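PDB 1VPV: fatty acid-binding protein TM_1468 from Thermotoga maritima, which binds long-chain fatty acids such as palmitate and may take part in lipid transport or fatty acid metabolism. Local coordinates for residues E50-E55 and M276-T281. Sequence-based numbering, arbitrary orientation.
Sequences EPDERE and MGKVIT. With PLM (palmitic acid), chain D.
G277, the N-cap residue of helix 278-284, lies against the guanidinium of R54, its CA in the plane at the group's edge, 3.7 Å from NH1; R54 NH2 is hydrogen-bonded to the carbonyls of V25 and P275. At K278 the carboxylate of D52 covers the start of the helix: OD1 takes the amide N of K278 at 2.9 Å, and OD2 that of V279 at 3.1 Å, both N-H groups coming from above the carboxylate plane. The helix end probably stabilises the negative charge. The K278 side chain, fully extended beyond CG, runs past D52 to NZ, which donates to P51 O at 2.7 Å and forms a salt bridge to E50 OE1 at 2.6 Å, through the anti lone pair; E58 is a second anionic partner. An alanine here would probably leave E50 and P51 O without this donor. V279 divides its branches, CG2 on D52 OD2 and CG1 on palmitate C4, 3.9 Å away. A water links D52 OD2 to I280 N, and I280 CD1 also touches the lipid, as does M276 CE, 3.5 Å from palmitate CE. The helix start thus lies between palmitate and the loop after strand 49-51, K278 reaching back to that strand between helix 56-68 and strand 35-43.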
loop_
_atom_site.group_PDB
_atom_site.type_symbol
_atom_site.label_atom_id
_atom_site.label_comp_id
_atom_site.label_asym_id
_atom_site.label_seq_id
_atom_site.Cartn_x
_atom_site.Cartn_y
_atom_site.Cartn_z
ATOM N N GLU A 50 19.424 -1.667 2.624
ATOM C CA GLU A 50 18.803 -2.865 2.019
ATOM C C GLU A 50 17.619 -2.512 1.161
ATOM O O GLU A 50 16.934 -1.513 1.413
ATOM C CB GLU A 50 18.384 -3.910 3.038
ATOM C CG GLU A 50 17.526 -3.431 4.146
ATOM C CD GLU A 50 17.343 -4.501 5.191
ATOM O OE1 GLU A 50 16.741 -5.536 4.854
ATOM O OE2 GLU A 50 17.825 -4.334 6.334
ATOM N N PRO A 51 17.415 -3.269 0.078
ATOM C CA PRO A 51 16.211 -3.029 -0.700
ATOM C C PRO A 51 14.961 -3.746 -0.136
ATOM O O PRO A 51 15.072 -4.759 0.574
ATOM C CB PRO A 51 16.606 -3.490 -2.094
ATOM C CG PRO A 51 17.696 -4.536 -1.860
ATOM C CD PRO A 51 18.304 -4.272 -0.526
ATOM N N ASP A 52 13.784 -3.171 -0.423
ATOM C CA ASP A 52 12.483 -3.715 0.001
ATOM C C ASP A 52 11.976 -4.699 -1.063
ATOM O O ASP A 52 11.079 -4.378 -1.848
ATOM C CB ASP A 52 11.528 -2.532 0.225
ATOM C CG ASP A 52 10.191 -2.912 0.907
ATOM O OD1 ASP A 52 9.932 -4.080 1.210
ATOM O OD2 ASP A 52 9.357 -2.009 1.135
ATOM N N GLU A 53 12.574 -5.897 -1.117
ATOM C CA GLU A 53 12.188 -6.904 -2.127
ATOM C C GLU A 53 10.927 -7.651 -1.701
ATOM O O GLU A 53 10.833 -8.055 -0.544
ATOM C CB GLU A 53 13.287 -7.948 -2.304
ATOM C CG GLU A 53 14.587 -7.449 -2.898
ATOM C CD GLU A 53 14.541 -7.126 -4.395
ATOM O OE1 GLU A 53 13.518 -7.375 -5.074
ATOM O OE2 GLU A 53 15.570 -6.615 -4.892
ATOM N N ARG A 54 9.986 -7.868 -2.624
ATOM C CA ARG A 54 8.754 -8.600 -2.309
ATOM C C ARG A 54 9.005 -10.077 -2.388
ATOM O O ARG A 54 8.598 -10.726 -3.337
ATOM C CB ARG A 54 7.570 -8.286 -3.249
ATOM C CG ARG A 54 6.850 -7.025 -3.026
ATOM C CD ARG A 54 6.358 -6.791 -1.592
ATOM N NE ARG A 54 5.087 -7.419 -1.198
ATOM C CZ ARG A 54 4.595 -7.332 0.043
ATOM N NH1 ARG A 54 5.258 -6.672 0.979
ATOM N NH2 ARG A 54 3.462 -7.925 0.374
ATOM N N GLU A 55 9.604 -10.596 -1.340
ATOM C CA GLU A 55 9.959 -11.979 -1.229
ATOM C C GLU A 55 9.651 -12.350 0.225
ATOM O O GLU A 55 10.136 -11.675 1.126
ATOM C CB GLU A 55 11.440 -12.102 -1.566
ATOM C CG GLU A 55 12.242 -13.111 -0.744
ATOM C CD GLU A 55 11.987 -14.535 -1.148
ATOM O OE1 GLU A 55 12.274 -14.861 -2.315
ATOM O OE2 GLU A 55 11.511 -15.325 -0.299
HETATM N N MSE A 276 3.139 -6.314 5.487
HETATM C CA MSE A 276 3.707 -5.028 5.086
HETATM C C MSE A 276 5.221 -5.167 4.906
HETATM O O MSE A 276 5.918 -5.825 5.718
HETATM C CB MSE A 276 3.389 -3.949 6.122
HETATM C CG MSE A 276 1.949 -3.602 6.211
HETATM SE SE MSE A 276 1.362 -2.799 7.954
HETATM C CE MSE A 276 0.331 -1.210 7.227
ATOM N N GLY A 277 5.717 -4.557 3.832
ATOM C CA GLY A 277 7.145 -4.635 3.484
ATOM C C GLY A 277 8.056 -3.863 4.436
ATOM O O GLY A 277 7.625 -3.364 5.475
ATOM N N LYS A 278 9.325 -3.765 4.060
ATOM C CA LYS A 278 10.346 -3.138 4.918
ATOM C C LYS A 278 10.107 -1.631 5.110
ATOM O O LYS A 278 10.218 -1.104 6.210
ATOM C CB LYS A 278 11.774 -3.376 4.366
ATOM C CG LYS A 278 12.090 -4.808 3.956
ATOM C CD LYS A 278 13.595 -4.965 3.707
ATOM C CE LYS A 278 13.970 -6.373 3.253
ATOM N NZ LYS A 278 15.372 -6.361 2.766
ATOM N N VAL A 279 9.775 -0.945 4.034
ATOM C CA VAL A 279 9.566 0.502 4.104
ATOM C C VAL A 279 8.313 0.854 4.917
ATOM O O VAL A 279 8.356 1.679 5.826
ATOM C CB VAL A 279 9.526 1.109 2.697
ATOM C CG1 VAL A 279 9.183 2.570 2.749
ATOM C CG2 VAL A 279 10.893 0.936 2.034
ATOM N N ILE A 280 7.193 0.238 4.612
ATOM C CA ILE A 280 5.996 0.537 5.364
ATOM C C ILE A 280 6.204 0.211 6.865
ATOM O O ILE A 280 5.891 1.023 7.757
ATOM C CB ILE A 280 4.783 -0.160 4.736
ATOM C CG1 ILE A 280 4.446 0.516 3.388
ATOM C CG2 ILE A 280 3.599 -0.144 5.671
ATOM C CD1 ILE A 280 3.785 1.875 3.512
ATOM N N THR A 281 6.787 -0.945 7.128
ATOM C CA THR A 281 7.043 -1.358 8.505
ATOM C C THR A 281 7.904 -0.366 9.254
ATOM O O THR A 281 7.690 -0.098 10.444
ATOM C CB THR A 281 7.749 -2.717 8.534
ATOM O OG1 THR A 281 6.909 -3.658 7.874
ATOM C CG2 THR A 281 7.949 -3.191 9.953
HETATM C C1 PLM D . 10.206 7.052 0.822
HETATM O O1 PLM D . 10.147 7.719 -0.252
HETATM O O2 PLM D . 11.235 7.079 1.570
HETATM C C2 PLM D . 9.016 6.193 1.184
HETATM C C3 PLM D . 8.169 6.846 2.256
HETATM C C4 PLM D . 7.065 5.895 2.699
HETATM C C5 PLM D . 6.273 6.547 3.829
HETATM C C6 PLM D . 5.161 5.663 4.332
HETATM C C7 PLM D . 4.324 6.331 5.411
HETATM C C8 PLM D . 3.493 5.306 6.177
HETATM C C9 PLM D . 2.310 4.828 5.364
HETATM C CA PLM D . 1.525 3.745 6.079
HETATM C CB PLM D . 0.260 3.402 5.307
HETATM C CC PLM D . -0.367 2.126 5.859
HETATM C CD PLM D . -1.740 1.826 5.223
HETATM C CE PLM D . -2.264 0.452 5.602
HETATM C CF PLM D . -3.692 0.219 5.133
HETATM C CG PLM D . -3.766 -0.249 3.677
HETATM O O HOH W 1 6.779 -1.779 2.257
#